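Local coordinates for protein extracellular ligand-binding receptor (Sphaerobacter thermophilus, PDB 4ZPJ) that probably serves as the extracellular substrate-binding component of an ABC transporter, capturing a solute whose identity is not established, at residues 176-180 with 283-287; 183-188 with 215-221; 307-312 with 333-339; 313-318 with 375-379; 392-398 with 410-416. All coordinates share one frame. Numbering follows the deposited sequence.

Contact 1 of 5, residues 176-180 with 283-287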
# COMPACT_ATOMS: atom_id res chain seq x y z
N GLY A 176 8.14 -1.33 -0.06
CA GLY A 176 9.14 -0.46 0.49
C GLY A 176 8.97 1.03 0.24
O GLY A 176 9.68 1.87 0.84
N GLN A 177 8.08 1.40 -0.66
CA GLN A 177 8.04 2.80 -1.16
C GLN A 177 7.57 3.80 -0.08
O GLN A 177 7.99 4.93 -0.11
CB GLN A 177 7.14 2.88 -2.42
CG GLN A 177 6.98 4.24 -3.06
CD GLN A 177 6.16 4.24 -4.36
OE1 GLN A 177 5.72 3.21 -4.79
NE2 GLN A 177 5.96 5.43 -4.98
N TYR A 178 6.69 3.40 0.84
CA TYR A 178 6.25 4.31 1.87
C TYR A 178 7.11 4.22 3.14
O TYR A 178 7.12 5.16 3.92
CB TYR A 178 4.74 4.19 2.15
CG TYR A 178 4.27 2.88 2.58
CD1 TYR A 178 4.50 2.46 3.89
CD2 TYR A 178 3.59 2.02 1.71
CE1 TYR A 178 4.12 1.21 4.31
CE2 TYR A 178 3.19 0.78 2.13
CZ TYR A 178 3.46 0.39 3.45
OH TYR A 178 3.09 -0.81 3.97
N ASP A 179 7.90 3.16 3.27
CA ASP A 179 8.88 3.06 4.33
C ASP A 179 10.26 3.68 4.04
O ASP A 179 10.95 4.11 4.96
CB ASP A 179 9.01 1.59 4.77
CG ASP A 179 7.73 1.09 5.44
OD1 ASP A 179 7.13 1.94 6.18
OD2 ASP A 179 7.30 -0.10 5.21
N ALA A 180 10.67 3.74 2.80
CA ALA A 180 12.00 4.20 2.48
C ALA A 180 12.25 5.63 2.98
O ALA A 180 13.31 5.89 3.50
CB ALA A 180 12.20 4.12 1.00
N PRO A 283 8.72 1.28 13.00
CA PRO A 283 7.89 0.30 12.39
C PRO A 283 7.59 0.69 11.00
O PRO A 283 7.58 1.87 10.64
CB PRO A 283 6.58 0.38 13.17
CG PRO A 283 6.75 1.39 14.23
CD PRO A 283 7.97 2.20 13.87
N SER A 284 7.29 -0.32 10.20
CA SER A 284 6.68 -0.06 8.92
C SER A 284 5.30 0.55 9.14
O SER A 284 4.57 0.17 10.08
CB SER A 284 6.52 -1.37 8.14
OG SER A 284 5.54 -1.24 7.14
N GLY A 285 4.92 1.44 8.24
CA GLY A 285 3.57 1.97 8.23
C GLY A 285 2.51 0.91 8.17
O GLY A 285 1.44 1.07 8.73
N ALA A 286 2.81 -0.21 7.55
CA ALA A 286 1.84 -1.32 7.57
C ALA A 286 1.58 -1.89 8.97
O ALA A 286 0.46 -2.39 9.30
CB ALA A 286 2.33 -2.42 6.65
N ASP A 287 2.59 -1.80 9.82
CA ASP A 287 2.56 -2.48 11.11
C ASP A 287 1.77 -1.63 12.11
O ASP A 287 1.38 -2.11 13.15
CB ASP A 287 3.98 -2.73 11.67
CG ASP A 287 4.70 -4.00 11.07
OD1 ASP A 287 4.70 -4.19 9.82
OD2 ASP A 287 5.29 -4.79 11.88
O HOH W 1 8.24 3.19 8.28
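This is a buried polar contact between two loops: residues 176-180, which run from strand 168-170 of the larger sheet into helix 180-188, and residues 283-287, which leave the end of strand 281-283 in the four-stranded parallel sheet. Its centre is the carboxylate of Asp179. Gly285 N donates to Asp179 OD1 at 3.1 Å and Ser284 OG donates to Asp179 OD2 at 2.8 Å, so each carboxylate oxygen accepts a hydrogen bond from the other loop. A water extends the network, donating to Asp179 OD1 at 2.7 Å and to Pro283 O at 2.8 Å. Serine suits its position because the same hydroxyl also accepts from Ala286 N at 2.9 Å, forming an ST turn that fixes the loop's bend. Beside the carboxylate, Tyr178 lays the edge of its ring against Gly285 N, with CE1 to N at 4.0 Å. A side chain on Gly285 would crowd this ring, whereas the small Ala286 lets its CB come within 3.2 Å of Tyr178 OH. A crossing segment tied to a loop at the end of a parallel strand is consistent with the hinge region of a two-lobed periplasmic binding protein.

Contact 2 of 5, residues 183-188 with 215-221. With ZN (zinc ion), chain E.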
# COMPACT_ATOMS: atom_id res chain seq x y z
N ALA A 183 13.81 6.14 6.32
CA ALA A 183 15.23 5.92 6.46
C ALA A 183 15.95 7.25 6.30
O ALA A 183 16.91 7.52 7.03
CB ALA A 183 15.72 4.96 5.40
N ASP A 184 15.49 8.08 5.37
CA ASP A 184 15.98 9.47 5.32
C ASP A 184 15.71 10.20 6.61
O ASP A 184 16.58 10.87 7.12
CB ASP A 184 15.34 10.25 4.15
CG ASP A 184 15.74 9.65 2.82
OD1 ASP A 184 16.91 9.81 2.40
OD2 ASP A 184 14.95 8.93 2.23
N TYR A 185 14.50 10.07 7.12
CA TYR A 185 14.16 10.71 8.37
C TYR A 185 15.06 10.24 9.50
O TYR A 185 15.50 11.03 10.32
CB TYR A 185 12.72 10.40 8.74
CG TYR A 185 12.19 11.23 9.87
CD1 TYR A 185 11.78 12.55 9.65
CD2 TYR A 185 12.12 10.72 11.15
CE1 TYR A 185 11.28 13.32 10.68
CE2 TYR A 185 11.64 11.48 12.20
CZ TYR A 185 11.25 12.80 11.95
OH TYR A 185 10.76 13.58 12.97
N ALA A 186 15.33 8.93 9.54
CA ALA A 186 16.19 8.34 10.59
C ALA A 186 17.60 8.93 10.57
O ALA A 186 18.19 9.21 11.64
CB ALA A 186 16.28 6.83 10.40
N TYR A 187 18.16 9.07 9.36
CA TYR A 187 19.49 9.61 9.17
C TYR A 187 19.50 11.12 9.38
O TYR A 187 20.28 11.63 10.20
CB TYR A 187 20.02 9.32 7.76
CG TYR A 187 21.50 9.64 7.64
CD1 TYR A 187 21.96 10.92 7.29
CD2 TYR A 187 22.46 8.68 7.87
CE1 TYR A 187 23.33 11.18 7.19
CE2 TYR A 187 23.80 8.93 7.78
CZ TYR A 187 24.23 10.19 7.45
OH TYR A 187 25.57 10.39 7.35
N GLU A 188 18.68 11.83 8.59
CA GLU A 188 18.74 13.30 8.52
C GLU A 188 18.24 13.98 9.79
O GLU A 188 18.84 14.91 10.25
CB GLU A 188 17.91 13.86 7.36
CG GLU A 188 18.17 13.26 5.99
CD GLU A 188 19.55 13.57 5.45
OE1 GLU A 188 19.85 13.11 4.31
OE2 GLU A 188 20.33 14.27 6.13
N ARG A 215 17.95 3.36 0.79
CA ARG A 215 17.89 4.77 1.18
C ARG A 215 18.77 5.10 2.34
O ARG A 215 19.30 6.21 2.42
CB ARG A 215 16.49 5.22 1.61
CG ARG A 215 15.40 5.18 0.58
CD ARG A 215 15.63 6.11 -0.58
NE ARG A 215 15.70 7.51 -0.21
CZ ARG A 215 15.76 8.49 -1.10
NH1 ARG A 215 15.76 8.21 -2.39
NH2 ARG A 215 15.84 9.77 -0.70
N PHE A 216 18.89 4.17 3.31
CA PHE A 216 19.63 4.50 4.53
C PHE A 216 21.04 4.53 4.11
O PHE A 216 21.79 5.37 4.58
CB PHE A 216 19.33 3.50 5.67
CG PHE A 216 19.90 3.88 7.03
CD1 PHE A 216 19.50 5.01 7.68
CD2 PHE A 216 20.82 3.06 7.66
CE1 PHE A 216 20.03 5.36 8.92
CE2 PHE A 216 21.35 3.37 8.91
CZ PHE A 216 20.96 4.53 9.55
N GLU A 217 21.42 3.64 3.20
CA GLU A 217 22.82 3.56 2.74
C GLU A 217 23.20 4.76 1.87
O GLU A 217 24.26 5.30 2.03
CB GLU A 217 23.13 2.24 2.00
CG GLU A 217 23.32 1.08 2.97
CD GLU A 217 23.68 -0.24 2.31
OE1 GLU A 217 23.67 -0.35 1.08
OE2 GLU A 217 23.97 -1.19 3.05
N GLN A 218 22.31 5.16 0.99
CA GLN A 218 22.51 6.37 0.20
C GLN A 218 22.67 7.62 1.03
O GLN A 218 23.41 8.48 0.63
CB GLN A 218 21.35 6.58 -0.76
CG GLN A 218 21.37 5.54 -1.86
CD GLN A 218 20.25 5.65 -2.89
OE1 GLN A 218 19.28 6.41 -2.73
NE2 GLN A 218 20.40 4.89 -3.98
N ALA A 219 22.00 7.74 2.19
CA ALA A 219 22.23 8.95 3.02
C ALA A 219 23.53 8.91 3.78
O ALA A 219 23.92 9.92 4.38
CB ALA A 219 21.10 9.21 3.98
N GLY A 220 24.23 7.77 3.74
CA GLY A 220 25.47 7.61 4.50
C GLY A 220 25.36 6.71 5.73
O GLY A 220 26.31 6.59 6.46
N GLY A 221 24.22 6.04 5.95
CA GLY A 221 24.10 5.17 7.13
C GLY A 221 24.63 3.78 6.85
O GLY A 221 24.99 3.45 5.73
ZN ZN E . 21.74 13.38 3.48
O HOH W 2 18.61 8.65 1.02
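Two consecutive helices, 180-188 and 203-218, approach closely at Ala183 and Phe216, whose CA atoms are 5.0 Å apart. They precede and follow strand 194-200, and Ala186 and Phe216 both touch Met195 of that strand, so they form part of the helical layer over the parallel sheet of an alpha/beta lobe. The second helix ends in a Schellman motif: Gly221 N bonds Phe216 O at 2.9 Å and Gly220 N bonds Glu217 O at 3.0 Å. Gly220 has a phi of 106°, readily adopted by glycine. Small residues permit the tight approach: Ala183 CB lies 3.9 Å from both Arg215 CB and Phe216 CB, and the Phe216 ring extends to Ala186 and Tyr187. Ala219 places its CB over the Tyr187 ring, 4.0 Å from the centroid, a CH-pi contact. Toward solvent the chemistry becomes ionic. Asp184 OD2 and Arg215 NE form a salt bridge at 2.9 Å, with weak hydrogen bonds from Arg215 NH2 to Asp184 OD1 and OD2, while Arg215 NH1 reaches Ser422 O near the chain's end. A water donates to Asp184 OD1 and Arg215 O. At the exposed rim, Glu188 OE1 binds a zinc ion at 2.1 Å and stays 4.1 Å from Ala219 CB.

Contact 3 of 5, residues 307-312 with 333-339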
# COMPACT_ATOMS: atom_id res chain seq x y z
N THR A 307 4.25 6.21 5.92
CA THR A 307 3.02 5.60 5.44
C THR A 307 2.41 6.30 4.24
O THR A 307 2.73 7.46 3.91
CB THR A 307 1.94 5.51 6.55
OG1 THR A 307 0.88 4.59 6.16
CG2 THR A 307 1.38 6.88 6.88
N LEU A 308 1.52 5.58 3.59
CA LEU A 308 0.81 6.05 2.41
C LEU A 308 -0.32 7.02 2.83
O LEU A 308 -0.66 7.93 2.10
CB LEU A 308 0.27 4.83 1.69
CG LEU A 308 0.27 4.67 0.18
CD1 LEU A 308 1.62 4.78 -0.50
CD2 LEU A 308 -0.35 3.30 -0.10
N TYR A 309 -0.90 6.81 4.00
CA TYR A 309 -2.13 7.52 4.36
C TYR A 309 -2.44 7.32 5.81
O TYR A 309 -2.23 6.24 6.34
CB TYR A 309 -3.37 7.07 3.53
CG TYR A 309 -4.60 7.93 3.87
CD1 TYR A 309 -4.63 9.28 3.60
CD2 TYR A 309 -5.67 7.40 4.53
CE1 TYR A 309 -5.70 10.08 3.99
CE2 TYR A 309 -6.74 8.18 4.92
CZ TYR A 309 -6.75 9.51 4.66
OH TYR A 309 -7.86 10.29 5.05
N THR A 310 -2.98 8.37 6.44
CA THR A 310 -3.63 8.27 7.73
C THR A 310 -4.84 9.18 7.66
O THR A 310 -4.74 10.26 7.10
CB THR A 310 -2.71 8.79 8.86
OG1 THR A 310 -3.43 8.94 10.07
CG2 THR A 310 -2.03 10.19 8.48
N ALA A 311 -5.95 8.73 8.27
CA ALA A 311 -7.16 9.46 8.45
C ALA A 311 -7.03 10.79 9.24
O ALA A 311 -7.92 11.70 9.16
CB ALA A 311 -8.18 8.54 9.08
N TYR A 312 -5.91 10.97 9.93
CA TYR A 312 -5.65 12.24 10.65
C TYR A 312 -4.88 13.26 9.84
O TYR A 312 -4.39 14.24 10.40
CB TYR A 312 -4.97 11.98 12.01
CG TYR A 312 -5.91 11.17 12.91
CD1 TYR A 312 -6.88 11.80 13.74
CD2 TYR A 312 -5.95 9.80 12.81
CE1 TYR A 312 -7.78 11.04 14.49
CE2 TYR A 312 -6.84 9.03 13.55
CZ TYR A 312 -7.76 9.65 14.38
OH TYR A 312 -8.61 8.82 15.06
N LEU A 333 -12.97 4.45 10.56
CA LEU A 333 -12.01 5.30 9.85
C LEU A 333 -11.37 4.46 8.74
O LEU A 333 -11.12 3.29 8.94
CB LEU A 333 -10.95 5.86 10.84
CG LEU A 333 -11.36 6.93 11.86
CD1 LEU A 333 -10.21 7.49 12.66
CD2 LEU A 333 -12.03 8.10 11.21
N PRO A 334 -11.11 5.06 7.58
CA PRO A 334 -10.39 4.36 6.53
C PRO A 334 -8.92 4.22 6.84
O PRO A 334 -8.33 5.11 7.45
CB PRO A 334 -10.55 5.28 5.32
CG PRO A 334 -10.61 6.62 5.91
CD PRO A 334 -11.36 6.47 7.22
N GLY A 335 -8.35 3.10 6.43
CA GLY A 335 -6.95 2.88 6.50
C GLY A 335 -6.29 2.77 5.15
O GLY A 335 -6.76 3.33 4.16
N LEU A 336 -5.20 2.00 5.12
CA LEU A 336 -4.29 1.98 4.00
C LEU A 336 -4.88 1.38 2.75
O LEU A 336 -4.74 1.92 1.64
CB LEU A 336 -3.08 1.12 4.40
CG LEU A 336 -1.80 1.93 4.51
CD1 LEU A 336 -0.86 1.37 5.56
CD2 LEU A 336 -1.19 1.88 3.11
N VAL A 337 -5.46 0.19 2.94
CA VAL A 337 -6.11 -0.51 1.88
C VAL A 337 -7.37 0.20 1.35
O VAL A 337 -7.69 0.07 0.18
CB VAL A 337 -6.42 -1.98 2.27
CG1 VAL A 337 -5.11 -2.72 2.51
CG2 VAL A 337 -7.31 -2.05 3.53
N ASP A 338 -8.11 0.87 2.21
CA ASP A 338 -9.24 1.69 1.79
C ASP A 338 -8.70 2.83 0.98
O ASP A 338 -9.28 3.18 -0.02
CB ASP A 338 -10.03 2.26 2.97
CG ASP A 338 -10.41 1.19 4.03
OD1 ASP A 338 -11.28 0.35 3.76
OD2 ASP A 338 -9.88 1.27 5.16
N TYR A 339 -7.59 3.44 1.41
CA TYR A 339 -7.03 4.56 0.71
C TYR A 339 -6.61 4.17 -0.71
O TYR A 339 -6.90 4.89 -1.73
CB TYR A 339 -5.81 5.13 1.49
CG TYR A 339 -5.01 6.10 0.63
CD1 TYR A 339 -5.45 7.37 0.38
CD2 TYR A 339 -3.85 5.67 -0.01
CE1 TYR A 339 -4.71 8.25 -0.42
CE2 TYR A 339 -3.14 6.51 -0.87
CZ TYR A 339 -3.54 7.80 -1.05
OH TYR A 339 -2.77 8.61 -1.88
O HOH W 3 -5.94 5.97 8.77
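Tyr309 sets its CB over the face of the Tyr339 ring, 3.9 Å from the centroid, in a CH-pi contact. The two rings are nearly parallel, with planes at 10°, but slid so far apart that they barely overlap, their centroids being 5.0 Å apart. Leucines extend the apolar surface: Leu308 CB meets Leu336 CD2 at 3.6 Å and Leu308 CG meets Tyr339 CE2 at 4.0 Å. Farther along, Ala311 is small enough to fit against Leu333 and Pro334, with its CB 4.2 Å from Leu333 CB and from Pro334 CD, and Tyr312 OH comes within 3.2 Å of Leu333 CD1. No direct hydrogen bond joins the segments; a water instead accepts from Ala311 N at 2.8 Å and donates to Pro334 O at 2.9 Å. Gly335 occupies the N-cap of helix 336-354. Its N donates to Asp338 OD2 at 2.7 Å, and its O accepts from Tyr339 N at 2.9 Å, closing the first helical turn. The start of that helix is thus packed against the segment leaving strand 304-307. Pro334 also touches Phe321 and Phe325 of helix 316-328, while Thr307 pairs with Leu395 of strand 390-401 and Tyr309 OH bonds Ser318.

Contact 4 of 5, residues 313-318 with 375-379. With ZN (zinc ion), chain K.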
# COMPACT_ATOMS: atom_id res chain seq x y z
N ASN A 313 -4.79 13.07 8.52
CA ASN A 313 -4.05 14.01 7.72
C ASN A 313 -4.84 15.32 7.73
O ASN A 313 -6.08 15.29 7.66
CB ASN A 313 -3.84 13.47 6.32
CG ASN A 313 -2.83 14.24 5.52
OD1 ASN A 313 -1.98 14.95 6.07
ND2 ASN A 313 -2.92 14.14 4.21
N ASP A 314 -4.15 16.45 7.83
CA ASP A 314 -4.85 17.69 8.14
C ASP A 314 -5.06 18.48 6.87
O ASP A 314 -4.73 19.65 6.80
CB ASP A 314 -4.09 18.53 9.23
CG ASP A 314 -2.64 18.96 8.82
OD1 ASP A 314 -2.07 18.28 7.92
OD2 ASP A 314 -2.02 19.91 9.45
N THR A 315 -5.63 17.84 5.86
CA THR A 315 -5.88 18.51 4.59
C THR A 315 -7.31 18.37 4.28
O THR A 315 -7.94 17.39 4.70
CB THR A 315 -5.09 17.90 3.43
OG1 THR A 315 -5.54 16.55 3.16
CG2 THR A 315 -3.55 17.95 3.72
N PRO A 316 -7.86 19.34 3.51
CA PRO A 316 -9.26 19.29 3.18
C PRO A 316 -9.69 18.03 2.40
O PRO A 316 -10.75 17.51 2.68
CB PRO A 316 -9.48 20.52 2.31
CG PRO A 316 -8.19 21.18 2.11
CD PRO A 316 -7.17 20.54 3.00
N GLU A 317 -8.87 17.54 1.47
CA GLU A 317 -9.24 16.35 0.68
C GLU A 317 -9.21 15.10 1.54
O GLU A 317 -9.93 14.14 1.31
CB GLU A 317 -8.31 16.19 -0.53
CG GLU A 317 -8.36 17.39 -1.47
CD GLU A 317 -9.72 17.52 -2.15
OE1 GLU A 317 -10.19 16.46 -2.65
OE2 GLU A 317 -10.30 18.65 -2.16
N SER A 318 -8.35 15.11 2.55
CA SER A 318 -8.35 14.00 3.47
C SER A 318 -9.61 14.04 4.33
O SER A 318 -10.26 12.97 4.56
CB SER A 318 -7.10 13.99 4.35
OG SER A 318 -7.14 12.93 5.28
N THR A 375 -5.30 16.04 -6.54
CA THR A 375 -5.03 16.12 -5.12
C THR A 375 -5.90 15.11 -4.44
O THR A 375 -7.11 15.29 -4.42
CB THR A 375 -5.33 17.52 -4.55
OG1 THR A 375 -4.59 18.43 -5.31
CG2 THR A 375 -4.79 17.67 -3.08
N GLY A 376 -5.29 14.03 -3.95
CA GLY A 376 -6.00 13.04 -3.18
C GLY A 376 -5.87 13.19 -1.67
O GLY A 376 -5.29 14.17 -1.14
N PRO A 377 -6.40 12.21 -0.93
CA PRO A 377 -6.41 12.32 0.50
C PRO A 377 -5.03 12.33 1.13
O PRO A 377 -4.92 12.76 2.27
CB PRO A 377 -7.21 11.13 0.96
CG PRO A 377 -7.91 10.57 -0.23
CD PRO A 377 -7.26 11.12 -1.46
N ALA A 378 -4.00 11.85 0.43
CA ALA A 378 -2.62 11.88 0.99
C ALA A 378 -1.82 13.03 0.39
O ALA A 378 -0.74 13.34 0.86
CB ALA A 378 -1.92 10.56 0.75
N GLY A 379 -2.38 13.71 -0.60
CA GLY A 379 -1.62 14.71 -1.36
C GLY A 379 -1.75 14.41 -2.83
O GLY A 379 -2.64 13.61 -3.28
ZN ZN K . -12.30 16.76 -3.31
O HOH W 4 -1.11 15.46 2.50
O HOH W 5 -4.73 16.24 0.53
O HOH W 6 -12.80 14.95 -4.91
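A beta hairpin joining strands 373-376 and 379-383 presents its type I turn, Gly376 to Gly379, to the N-terminus of helix 316-328. At the exposed edge, Thr375 supplies a methyl group, its CG2 lying 3.9 Å from Glu317 CG. Gly376 opens the turn and pairs with Gly379 in both directions, Gly376 N to Gly379 O at 2.8 Å and Gly379 N to Gly376 O at 3.0 Å. Its carbonyl also accepts from a water bonded to Thr315 OG1. Threonine suits this N-cap position because Thr315 OG1 accepts from Ser318 N at 3.2 Å, a capping bond that satisfies an otherwise free amide of the first turn. Pro377 follows, its ring-fixed phi of -65° fitting the second position of a type I turn. Its carbonyl accepts from Asn313 ND2 at 3.1 Å, the one direct hydrogen bond between the segments, and lies 3.3 Å from Ser318 CB. The opposite end of that amide, Asn313 OD1, is engaged by Arg414. Ala378 turns its CB away, toward Tyr339, while its carbonyl accepts a hydrogen bond from a water that in turn accepts from Asn313 ND2. Gly379 closes the turn with a phi of 128°, which suits glycine. Beyond the hairpin Glu317 joins Glu320, one turn along the helix, in a zinc site, its OE1 2.2 Å from the metal and a water completing the modelled ligands at 2.5 Å.

Contact 5 of 5, residues 392-398 with 410-416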
# COMPACT_ATOMS: atom_id res chain seq x y z
N THR A 392 3.89 10.08 -5.62
CA THR A 392 2.91 10.48 -4.62
C THR A 392 3.55 11.03 -3.34
O THR A 392 4.78 11.00 -3.15
CB THR A 392 2.05 9.25 -4.34
OG1 THR A 392 0.85 9.66 -3.71
CG2 THR A 392 2.83 8.09 -3.52
N THR A 393 2.72 11.54 -2.44
CA THR A 393 3.18 12.18 -1.23
C THR A 393 3.22 11.08 -0.17
O THR A 393 2.23 10.40 0.03
CB THR A 393 2.26 13.37 -0.87
OG1 THR A 393 2.39 14.41 -1.87
CG2 THR A 393 2.60 13.98 0.51
N ILE A 394 4.37 10.83 0.44
CA ILE A 394 4.46 9.88 1.54
C ILE A 394 4.39 10.67 2.86
O ILE A 394 5.01 11.71 2.95
CB ILE A 394 5.78 9.11 1.49
CG1 ILE A 394 5.90 8.35 0.16
CG2 ILE A 394 5.91 8.18 2.70
CD1 ILE A 394 4.78 7.33 -0.07
N LEU A 395 3.64 10.14 3.86
CA LEU A 395 3.42 10.79 5.13
C LEU A 395 4.29 10.15 6.15
O LEU A 395 4.29 8.93 6.27
CB LEU A 395 1.96 10.70 5.59
CG LEU A 395 1.01 11.25 4.49
CD1 LEU A 395 -0.45 10.90 4.71
CD2 LEU A 395 1.13 12.72 4.18
N LEU A 396 5.10 10.94 6.83
CA LEU A 396 5.80 10.47 8.00
C LEU A 396 4.95 10.74 9.24
O LEU A 396 4.66 11.89 9.54
CB LEU A 396 7.10 11.20 8.21
CG LEU A 396 8.38 10.64 7.63
CD1 LEU A 396 9.45 11.39 8.38
CD2 LEU A 396 8.61 9.15 7.81
N CYS A 397 4.67 9.70 9.99
CA CYS A 397 3.76 9.78 11.08
C CYS A 397 4.31 9.26 12.41
O CYS A 397 5.33 8.56 12.47
CB CYS A 397 2.56 8.96 10.73
SG CYS A 397 1.60 9.66 9.39
N ARG A 398 3.61 9.63 13.46
CA ARG A 398 3.89 9.12 14.77
C ARG A 398 2.58 8.73 15.39
O ARG A 398 1.56 9.47 15.25
CB ARG A 398 4.52 10.20 15.62
CG ARG A 398 4.97 9.64 16.95
CD ARG A 398 5.83 10.66 17.70
NE ARG A 398 5.12 11.92 17.88
CZ ARG A 398 5.67 13.04 18.36
NH1 ARG A 398 6.94 13.02 18.71
NH2 ARG A 398 4.94 14.16 18.49
N ILE A 410 -0.33 10.39 13.54
CA ILE A 410 -0.31 11.83 13.34
C ILE A 410 0.83 12.19 12.39
O ILE A 410 1.97 11.68 12.51
CB ILE A 410 -0.19 12.56 14.69
CG1 ILE A 410 -1.37 12.18 15.60
CG2 ILE A 410 -0.11 14.09 14.49
CD1 ILE A 410 -2.75 12.65 15.17
N VAL A 411 0.53 13.05 11.42
CA VAL A 411 1.52 13.41 10.41
C VAL A 411 2.53 14.41 10.95
O VAL A 411 2.14 15.47 11.43
CB VAL A 411 0.86 13.99 9.17
CG1 VAL A 411 1.91 14.45 8.16
CG2 VAL A 411 -0.03 12.94 8.52
N VAL A 412 3.82 14.07 10.89
CA VAL A 412 4.87 15.01 11.33
C VAL A 412 5.60 15.68 10.18
O VAL A 412 6.11 16.81 10.33
CB VAL A 412 5.86 14.42 12.37
CG1 VAL A 412 5.13 13.87 13.59
CG2 VAL A 412 6.70 13.31 11.82
N ASP A 413 5.58 15.04 9.02
CA ASP A 413 6.31 15.49 7.88
C ASP A 413 5.80 14.79 6.61
O ASP A 413 5.19 13.69 6.67
CB ASP A 413 7.78 15.18 8.04
CG ASP A 413 8.68 16.18 7.34
OD1 ASP A 413 8.21 17.18 6.76
OD2 ASP A 413 9.90 15.98 7.43
N ARG A 414 6.00 15.49 5.49
CA ARG A 414 5.55 15.04 4.20
C ARG A 414 6.69 14.99 3.23
O ARG A 414 7.53 15.88 3.23
CB ARG A 414 4.58 16.02 3.70
CG ARG A 414 3.18 15.84 4.22
CD ARG A 414 2.23 16.86 3.57
NE ARG A 414 1.03 16.71 4.37
CZ ARG A 414 0.64 17.51 5.34
NH1 ARG A 414 1.29 18.66 5.61
NH2 ARG A 414 -0.49 17.19 5.97
N ILE A 415 6.73 13.95 2.39
CA ILE A 415 7.74 13.82 1.29
C ILE A 415 6.92 13.75 0.01
O ILE A 415 6.26 12.75 -0.25
CB ILE A 415 8.65 12.56 1.42
CG1 ILE A 415 9.42 12.54 2.74
CG2 ILE A 415 9.73 12.55 0.34
CD1 ILE A 415 8.64 11.99 3.91
N PRO A 416 6.88 14.84 -0.75
CA PRO A 416 6.09 14.89 -2.03
C PRO A 416 6.81 14.17 -3.17
O PRO A 416 8.06 14.00 -3.14
CB PRO A 416 6.04 16.39 -2.35
CG PRO A 416 7.27 16.96 -1.70
CD PRO A 416 7.47 16.16 -0.43
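Leu396 packs between two branched residues of the partner strand, its CG 4.0 Å from Ile415 CD1 and its CB 4.2 Å from Val412 CG2, on the face that meets Pro181, Ala182 and Tyr185 of helix 180-188. On the other face Val411 CG2 touches Leu395 CB at 4.2 Å and Cys397 SG at 3.8 Å. The backbones form an antiparallel hairpin, strands 390-401 and 407-418, with Ile394-Ile415, Leu396-Asp413 and Arg398-Ile410 as hydrogen-bonded pairs. A classic beta bulge interrupts the ladder: Val412 and Asp413 both oppose Leu396, whose O accepts from Val412 N at 2.7 Å and only weakly from Asp413 N at 3.3 Å. The extra residue shifts the register, so Cys397 lies opposite Val411. Toward the polar edge, the long aliphatic stem of Arg414 suits a place beside Leu395, with CG 3.7 Å from Leu395 CD2, while its guanidinium reaches Asn313 and Asp314. Asp413, a zinc-binding residue in this protein, projects on the same face as Leu396, its side chain about 3 Å from a zinc ion at the nearest atoms.

How the contacts relate
Contacts 1 and 3 are buried near the chain's centre, whereas contacts 2 and 5 run out to exposed rims and contact 4 is buried apart from its zinc-bearing edge. Chemistry follows place: contact 1 relies on one buried carboxylate, contact 3 on aromatic and aliphatic packing, contact 5 on a backbone ladder, contact 2 on apolar helix packing edged by a salt bridge and contact 4 on helix-capping and turn polar groups. Contacts 3, 4 and 5 share the antiparallel sheet region, Thr307 N meeting Leu395 O at 2.7 Å and Asp314 OD1 bridging to Arg414 NH2 at 2.7 Å. Tyr178 of contact 1 packs against both 307-312 and 392-398, while contact 2 meets contact 5 through Tyr185 and Leu396.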